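Local structure of (R)-specific secondary-alkylsulfatase (Pseudomonas sp., 4AXH) at residues P447-V455 and G484-P492; R559-M570 and K641-F652. The protein catalyses the zinc-dependent hydrolysis of (R)-secondary-alkyl sulfates with strict inversion of configuration, giving (S)-alcohols and sulfate. One frame throughout, in Å; residues are numbered along the deposited sequence.

In the fold
Contact 1 (447-455 with 484-492) pairs two helices of the alkylsulfatase dimerisation region, whereas contact 2 (559-570 with 641-652) joins two separated parts of the SCP2-like C-terminal region. Along the chain they follow in series, contact 1 closing before contact 2 opens. They do not touch: their centres are 35 Å apart and their nearest atoms about 17 Å. Each lies at the periphery, 31 and 32 Å from the centre of the chain, and away from the zinc and sulfate sites, which belong mainly to the metallo-beta-lactamase domain. What they share is the homodimer, since both also meet the second subunit, contact 1 through Tyr454 and His486, contact 2 more weakly, through Asp650 and the packing of Phe652.

Contact 1 of 2, residues P447-V455 and G484-P492; sequences PVEAGKRYV and GNHLVFADP
Gly451 and His486 bring their CA atoms to 3.8 Å where helices 447-455 and 484-490 cross at -111°, their axes 7.4 Å apart. Gly451 has no side chain, and its CA faces His486 O directly, 3.3 Å away. The His486 side chain enters the neighbouring helix as a knob among Ala450, Gly451, Tyr454 and Val455. With its CG beside the backbone N (chi1 -75°), the imidazole presents an edge to Gly451 CA and swings CE1 to 3.3 Å from Tyr454 CD2; the two ring planes are inclined at 54°, an oblique pair. Nearer the start of helix 447-455, Pro447 CB packs on the Phe489 ring at CD2, and Val448 CG2 reaches the Phe489 carbonyl oxygen. Ala490 lays its methyl against the Gly451 backbone and Lys452 CG. The lysine chain then bends at chi2 and chi4, bringing NZ to Ala490 O, 3.0 Å away, in a weak hydrogen bond at the helix end. At Val455, toward the C-terminal end of the segment, the side chain meets that of Leu487 at about a right angle, CG1 to CD1 3.8 Å. The polar ends of the oblique ring pair face the dimer partner: Tyr454 OH and His486 NE2 are hydrogen-bonded to His486 and Tyr454 of the second subunit, respectively, so this helix crossing is built into the dimer interface. Within the subunit, Leu487 also packs on helix 461-474, through Val464, Leu465 and Met468, and on Ala497 of helix 495-511.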
# COMPACT_ATOMS: atom_id res chain seq x y z
N PRO A 447 16.52 1.46 -14.69
CA PRO A 447 17.92 1.33 -14.23
C PRO A 447 19.04 1.42 -15.28
O PRO A 447 19.93 2.28 -15.17
CB PRO A 447 17.91 0.03 -13.44
CG PRO A 447 16.53 -0.10 -12.95
CD PRO A 447 15.65 0.50 -13.99
N VAL A 448 18.99 0.55 -16.29
CA VAL A 448 19.98 0.50 -17.37
C VAL A 448 20.07 1.84 -18.16
O VAL A 448 21.17 2.31 -18.44
CB VAL A 448 19.79 -0.78 -18.24
CG1 VAL A 448 18.31 -1.06 -18.52
CG2 VAL A 448 20.60 -0.72 -19.53
N GLU A 449 18.92 2.49 -18.43
CA GLU A 449 18.87 3.77 -19.14
C GLU A 449 19.41 4.91 -18.30
O GLU A 449 20.18 5.72 -18.81
CB GLU A 449 17.45 4.09 -19.62
CG GLU A 449 17.26 3.83 -21.10
CD GLU A 449 17.49 5.06 -21.96
OE1 GLU A 449 16.55 5.88 -22.06
OE2 GLU A 449 18.62 5.22 -22.48
N ALA A 450 19.03 4.97 -17.02
CA ALA A 450 19.50 6.01 -16.11
C ALA A 450 21.01 5.89 -15.91
O ALA A 450 21.73 6.88 -16.03
CB ALA A 450 18.76 5.91 -14.79
N GLY A 451 21.47 4.65 -15.68
CA GLY A 451 22.87 4.31 -15.46
C GLY A 451 23.81 4.78 -16.55
O GLY A 451 24.88 5.30 -16.27
N LYS A 452 23.38 4.60 -17.82
CA LYS A 452 24.12 5.01 -19.01
C LYS A 452 24.30 6.54 -19.08
O LYS A 452 25.42 7.02 -19.23
CB LYS A 452 23.44 4.46 -20.29
CG LYS A 452 23.93 3.08 -20.74
CD LYS A 452 25.02 3.20 -21.84
CE LYS A 452 25.75 1.91 -22.17
NZ LYS A 452 24.83 0.82 -22.63
N ARG A 453 23.18 7.30 -18.92
CA ARG A 453 23.12 8.76 -18.92
C ARG A 453 23.89 9.39 -17.78
O ARG A 453 24.53 10.42 -17.97
CB ARG A 453 21.67 9.25 -18.89
CG ARG A 453 20.95 9.09 -20.22
CD ARG A 453 19.60 9.77 -20.17
NE ARG A 453 19.07 10.07 -21.50
CZ ARG A 453 18.36 9.22 -22.23
NH1 ARG A 453 18.12 8.00 -21.77
NH2 ARG A 453 17.91 9.57 -23.42
N TYR A 454 23.83 8.78 -16.59
CA TYR A 454 24.54 9.28 -15.43
C TYR A 454 26.05 9.09 -15.57
O TYR A 454 26.80 10.04 -15.35
CB TYR A 454 24.01 8.67 -14.12
CG TYR A 454 22.80 9.38 -13.53
CD1 TYR A 454 22.93 10.60 -12.87
CD2 TYR A 454 21.54 8.78 -13.55
CE1 TYR A 454 21.82 11.23 -12.30
CE2 TYR A 454 20.43 9.40 -12.99
CZ TYR A 454 20.57 10.62 -12.36
OH TYR A 454 19.44 11.20 -11.82
N VAL A 455 26.50 7.87 -15.98
CA VAL A 455 27.93 7.51 -16.20
C VAL A 455 28.56 8.49 -17.21
O VAL A 455 29.65 9.01 -16.95
CB VAL A 455 28.11 6.01 -16.59
CG1 VAL A 455 29.51 5.72 -17.14
CG2 VAL A 455 27.82 5.10 -15.40
N GLY A 484 28.42 2.71 -8.44
CA GLY A 484 28.57 1.32 -8.88
C GLY A 484 27.34 0.73 -9.53
O GLY A 484 27.48 -0.03 -10.49
N ASN A 485 26.14 1.11 -9.05
CA ASN A 485 24.88 0.62 -9.62
C ASN A 485 24.68 1.19 -11.01
O ASN A 485 24.26 0.47 -11.91
CB ASN A 485 23.67 0.96 -8.71
CG ASN A 485 22.45 0.11 -8.99
OD1 ASN A 485 22.52 -1.15 -8.97
ND2 ASN A 485 21.31 0.76 -9.28
N HIS A 486 25.01 2.49 -11.18
CA HIS A 486 24.90 3.16 -12.48
C HIS A 486 25.81 2.52 -13.50
O HIS A 486 25.38 2.30 -14.63
CB HIS A 486 25.17 4.67 -12.35
CG HIS A 486 24.03 5.42 -11.74
ND1 HIS A 486 22.84 5.78 -12.27
CD2 HIS A 486 24.08 5.83 -10.43
CE1 HIS A 486 22.15 6.43 -11.29
NE2 HIS A 486 22.92 6.43 -10.20
N LEU A 487 27.05 2.18 -13.10
CA LEU A 487 28.02 1.57 -13.99
C LEU A 487 27.67 0.14 -14.35
O LEU A 487 27.63 -0.17 -15.54
CB LEU A 487 29.47 1.70 -13.51
CG LEU A 487 30.55 1.41 -14.57
CD1 LEU A 487 30.34 2.21 -15.85
CD2 LEU A 487 31.94 1.68 -14.04
N VAL A 488 27.39 -0.72 -13.34
CA VAL A 488 27.01 -2.13 -13.52
C VAL A 488 25.78 -2.27 -14.45
O VAL A 488 25.80 -3.13 -15.31
CB VAL A 488 26.89 -2.90 -12.17
CG1 VAL A 488 26.25 -4.28 -12.34
CG2 VAL A 488 28.26 -3.03 -11.50
N PHE A 489 24.78 -1.38 -14.33
CA PHE A 489 23.61 -1.43 -15.21
C PHE A 489 23.89 -0.90 -16.63
O PHE A 489 23.32 -1.43 -17.59
CB PHE A 489 22.38 -0.78 -14.56
CG PHE A 489 21.64 -1.75 -13.68
CD1 PHE A 489 22.13 -2.09 -12.42
CD2 PHE A 489 20.47 -2.36 -14.11
CE1 PHE A 489 21.46 -3.01 -11.61
CE2 PHE A 489 19.79 -3.27 -13.30
CZ PHE A 489 20.29 -3.59 -12.06
N ALA A 490 24.79 0.09 -16.76
CA ALA A 490 25.19 0.66 -18.05
C ALA A 490 26.00 -0.37 -18.84
O ALA A 490 25.87 -0.45 -20.06
CB ALA A 490 26.03 1.91 -17.83
N ASP A 491 26.81 -1.18 -18.13
CA ASP A 491 27.67 -2.22 -18.68
C ASP A 491 27.98 -3.26 -17.60
O ASP A 491 28.91 -3.05 -16.81
CB ASP A 491 28.97 -1.60 -19.24
CG ASP A 491 30.01 -2.60 -19.71
OD1 ASP A 491 29.83 -3.17 -20.81
OD2 ASP A 491 31.00 -2.82 -18.97
N PRO A 492 27.24 -4.39 -17.53
CA PRO A 492 27.54 -5.40 -16.49
C PRO A 492 28.83 -6.18 -16.76
O PRO A 492 29.22 -7.03 -15.96
CB PRO A 492 26.30 -6.30 -16.48
CG PRO A 492 25.30 -5.64 -17.40
CD PRO A 492 26.09 -4.80 -18.35

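Contact 2 of 2, residues R559-M570 and K641-F652; sequences RLDTDKAVGHDM and KLGEFFGLLDSF
A single beta bridge, Leu560 with Leu649, ties the turn region after helix 549-559 to the chain after helix 640-646, beside the five-stranded sheet of the SCP2-like domain. Asp650 N donates to Arg559 O at 2.8 Å, and Asp561 N to Leu648 O at 3.0 Å. The Arg559 side chain returns to the same residue, Asp650: bent at chi3 (58°), it brings NE and NH2 side-on to Asp650 O, 2.6 and 2.9 Å away, with that oxygen in the guanidinium plane. Leu649 CB lies over one face of the group. Leu648 packs CB on Leu560 CD1 and sends its two methyls toward Ala565, His568 and the Lys564 backbone, while Leu587 of strand 581-588 backs both leucines. Further along, His568 ND1 donates to Glu644 OE2 at 2.7 Å, on the anti side of the carboxylate, the ring and carboxylate planes 78° apart. Met570 CE packs against Glu644 CD. Asp561 OD2 and Asp650 OD1 approach to 3.2 Å; this like-charge pair is probably eased by Lys564 NZ, which makes long salt bridges to both, and by weak links from Asp650 OD2 to Lys389 and Asn385 of the second subunit. Glu644, also paired with Lys640, would probably stabilise a positive charge on His568.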
# COMPACT_ATOMS: atom_id res chain seq x y z
N ARG A 559 -0.09 -15.40 -16.24
CA ARG A 559 0.78 -16.19 -17.12
C ARG A 559 0.52 -15.90 -18.61
O ARG A 559 1.45 -15.96 -19.42
CB ARG A 559 0.61 -17.69 -16.84
CG ARG A 559 1.33 -18.13 -15.57
CD ARG A 559 1.35 -19.63 -15.44
NE ARG A 559 2.00 -20.23 -16.59
CZ ARG A 559 1.85 -21.50 -16.96
NH1 ARG A 559 1.09 -22.31 -16.24
NH2 ARG A 559 2.48 -21.97 -18.03
N LEU A 560 -0.73 -15.56 -18.97
CA LEU A 560 -1.13 -15.21 -20.33
C LEU A 560 -0.24 -14.10 -20.91
O LEU A 560 -0.01 -13.07 -20.25
CB LEU A 560 -2.61 -14.82 -20.38
CG LEU A 560 -3.20 -14.51 -21.76
CD1 LEU A 560 -3.53 -15.78 -22.49
CD2 LEU A 560 -4.43 -13.67 -21.64
N ASP A 561 0.28 -14.35 -22.12
CA ASP A 561 1.14 -13.45 -22.86
C ASP A 561 0.29 -12.61 -23.79
O ASP A 561 -0.05 -13.06 -24.89
CB ASP A 561 2.19 -14.25 -23.67
CG ASP A 561 3.30 -13.44 -24.33
OD1 ASP A 561 3.24 -12.18 -24.30
OD2 ASP A 561 4.27 -14.07 -24.83
N THR A 562 -0.03 -11.38 -23.34
CA THR A 562 -0.83 -10.37 -24.04
C THR A 562 -0.43 -10.21 -25.51
O THR A 562 -1.31 -10.19 -26.37
CB THR A 562 -0.79 -9.06 -23.25
OG1 THR A 562 -1.30 -9.33 -21.95
CG2 THR A 562 -1.59 -7.95 -23.89
N ASP A 563 0.88 -10.13 -25.80
CA ASP A 563 1.38 -9.97 -27.17
C ASP A 563 0.97 -11.07 -28.16
O ASP A 563 0.47 -10.75 -29.24
CB ASP A 563 2.89 -9.74 -27.16
CG ASP A 563 3.31 -8.45 -26.49
OD1 ASP A 563 2.42 -7.60 -26.24
OD2 ASP A 563 4.52 -8.29 -26.23
N LYS A 564 1.17 -12.35 -27.78
CA LYS A 564 0.77 -13.44 -28.66
C LYS A 564 -0.74 -13.72 -28.61
O LYS A 564 -1.33 -14.08 -29.63
CB LYS A 564 1.68 -14.69 -28.55
CG LYS A 564 1.88 -15.28 -27.15
CD LYS A 564 3.06 -16.29 -27.07
CE LYS A 564 3.05 -17.14 -25.80
NZ LYS A 564 4.38 -17.71 -25.46
N ALA A 565 -1.38 -13.46 -27.45
CA ALA A 565 -2.81 -13.68 -27.21
C ALA A 565 -3.74 -12.71 -27.96
O ALA A 565 -4.94 -12.98 -28.06
CB ALA A 565 -3.11 -13.68 -25.72
N VAL A 566 -3.19 -11.59 -28.48
CA VAL A 566 -3.95 -10.60 -29.25
C VAL A 566 -4.40 -11.25 -30.56
O VAL A 566 -3.57 -11.86 -31.27
CB VAL A 566 -3.17 -9.26 -29.46
CG1 VAL A 566 -3.76 -8.43 -30.60
CG2 VAL A 566 -3.15 -8.43 -28.18
N GLY A 567 -5.71 -11.16 -30.83
CA GLY A 567 -6.35 -11.73 -32.00
C GLY A 567 -6.73 -13.19 -31.82
O GLY A 567 -7.00 -13.88 -32.80
N HIS A 568 -6.75 -13.67 -30.57
CA HIS A 568 -7.14 -15.04 -30.24
C HIS A 568 -8.35 -15.06 -29.29
O HIS A 568 -8.53 -16.01 -28.53
CB HIS A 568 -5.95 -15.84 -29.68
CG HIS A 568 -4.89 -16.14 -30.69
ND1 HIS A 568 -4.84 -17.37 -31.34
CD2 HIS A 568 -3.87 -15.37 -31.14
CE1 HIS A 568 -3.80 -17.31 -32.15
NE2 HIS A 568 -3.18 -16.12 -32.07
N ASP A 569 -9.20 -14.00 -29.37
CA ASP A 569 -10.39 -13.83 -28.55
C ASP A 569 -11.26 -15.06 -28.59
O ASP A 569 -11.44 -15.65 -29.65
CB ASP A 569 -11.19 -12.58 -28.99
CG ASP A 569 -10.46 -11.24 -28.82
OD1 ASP A 569 -9.23 -11.24 -28.62
OD2 ASP A 569 -11.14 -10.20 -28.89
N MET A 570 -11.73 -15.48 -27.41
CA MET A 570 -12.52 -16.69 -27.18
C MET A 570 -13.10 -16.67 -25.77
O MET A 570 -12.66 -15.88 -24.94
CB MET A 570 -11.63 -17.94 -27.32
CG MET A 570 -10.41 -17.92 -26.42
SD MET A 570 -9.53 -19.49 -26.27
CE MET A 570 -8.23 -19.23 -27.47
N LYS A 641 -9.84 -24.75 -29.24
CA LYS A 641 -9.59 -23.54 -28.45
C LYS A 641 -8.91 -23.75 -27.10
O LYS A 641 -8.31 -22.81 -26.59
CB LYS A 641 -10.86 -22.67 -28.31
CG LYS A 641 -11.53 -22.25 -29.62
CD LYS A 641 -11.10 -20.86 -30.07
CE LYS A 641 -11.66 -20.50 -31.42
NZ LYS A 641 -11.09 -19.23 -31.92
N LEU A 642 -8.97 -24.96 -26.52
CA LEU A 642 -8.32 -25.22 -25.24
C LEU A 642 -6.82 -25.26 -25.41
O LEU A 642 -6.11 -24.53 -24.72
CB LEU A 642 -8.84 -26.48 -24.54
CG LEU A 642 -8.41 -26.65 -23.08
CD1 LEU A 642 -8.88 -25.48 -22.23
CD2 LEU A 642 -8.96 -27.93 -22.49
N GLY A 643 -6.36 -26.08 -26.35
CA GLY A 643 -4.94 -26.23 -26.67
C GLY A 643 -4.33 -24.91 -27.11
O GLY A 643 -3.17 -24.62 -26.78
N GLU A 644 -5.13 -24.11 -27.84
CA GLU A 644 -4.83 -22.77 -28.34
C GLU A 644 -4.58 -21.87 -27.12
O GLU A 644 -3.53 -21.22 -27.04
CB GLU A 644 -6.02 -22.24 -29.18
CG GLU A 644 -5.81 -20.88 -29.83
CD GLU A 644 -6.96 -20.33 -30.68
OE1 GLU A 644 -7.89 -21.10 -31.01
OE2 GLU A 644 -6.90 -19.13 -31.03
N PHE A 645 -5.53 -21.87 -26.16
CA PHE A 645 -5.45 -21.09 -24.94
C PHE A 645 -4.18 -21.40 -24.14
O PHE A 645 -3.46 -20.47 -23.80
CB PHE A 645 -6.73 -21.25 -24.10
CG PHE A 645 -6.62 -20.77 -22.68
CD1 PHE A 645 -6.32 -19.44 -22.39
CD2 PHE A 645 -6.83 -21.64 -21.62
CE1 PHE A 645 -6.20 -19.00 -21.08
CE2 PHE A 645 -6.71 -21.20 -20.30
CZ PHE A 645 -6.39 -19.88 -20.04
N PHE A 646 -3.88 -22.68 -23.93
CA PHE A 646 -2.70 -23.16 -23.20
C PHE A 646 -1.37 -22.83 -23.88
O PHE A 646 -0.33 -22.79 -23.22
CB PHE A 646 -2.83 -24.66 -22.90
CG PHE A 646 -3.72 -24.94 -21.72
CD1 PHE A 646 -5.10 -24.84 -21.84
CD2 PHE A 646 -3.18 -25.22 -20.48
CE1 PHE A 646 -5.93 -25.05 -20.73
CE2 PHE A 646 -4.01 -25.44 -19.37
CZ PHE A 646 -5.38 -25.35 -19.51
N GLY A 647 -1.42 -22.59 -25.20
CA GLY A 647 -0.25 -22.23 -26.01
C GLY A 647 0.16 -20.79 -25.86
O GLY A 647 1.27 -20.41 -26.25
N LEU A 648 -0.73 -19.98 -25.27
CA LEU A 648 -0.56 -18.55 -25.03
C LEU A 648 -0.06 -18.23 -23.61
O LEU A 648 0.10 -17.07 -23.26
CB LEU A 648 -1.90 -17.83 -25.29
CG LEU A 648 -2.44 -17.94 -26.72
CD1 LEU A 648 -3.89 -17.54 -26.78
CD2 LEU A 648 -1.58 -17.16 -27.69
N LEU A 649 0.21 -19.28 -22.82
CA LEU A 649 0.64 -19.20 -21.44
C LEU A 649 2.16 -19.20 -21.31
O LEU A 649 2.81 -20.16 -21.71
CB LEU A 649 0.07 -20.42 -20.72
CG LEU A 649 -1.16 -20.26 -19.84
CD1 LEU A 649 -2.13 -19.20 -20.38
CD2 LEU A 649 -1.84 -21.59 -19.63
N ASP A 650 2.73 -18.14 -20.70
CA ASP A 650 4.18 -18.04 -20.42
C ASP A 650 4.53 -18.91 -19.19
O ASP A 650 3.64 -19.37 -18.47
CB ASP A 650 4.59 -16.58 -20.08
CG ASP A 650 4.59 -15.55 -21.20
OD1 ASP A 650 5.21 -15.81 -22.27
OD2 ASP A 650 4.08 -14.42 -20.96
N SER A 651 5.83 -19.10 -18.95
CA SER A 651 6.36 -19.82 -17.78
C SER A 651 7.45 -18.98 -17.09
O SER A 651 8.28 -18.37 -17.77
CB SER A 651 6.87 -21.21 -18.16
OG SER A 651 5.88 -22.20 -17.89
N PHE A 652 7.37 -18.87 -15.76
CA PHE A 652 8.30 -18.02 -15.02
C PHE A 652 9.34 -18.80 -14.28
O PHE A 652 9.02 -19.80 -13.65
CB PHE A 652 7.55 -17.11 -14.03
CG PHE A 652 6.37 -16.32 -14.55
CD1 PHE A 652 6.54 -15.32 -15.50
CD2 PHE A 652 5.09 -16.57 -14.08
CE1 PHE A 652 5.44 -14.59 -15.99
CE2 PHE A 652 4.00 -15.84 -14.56
CZ PHE A 652 4.18 -14.86 -15.51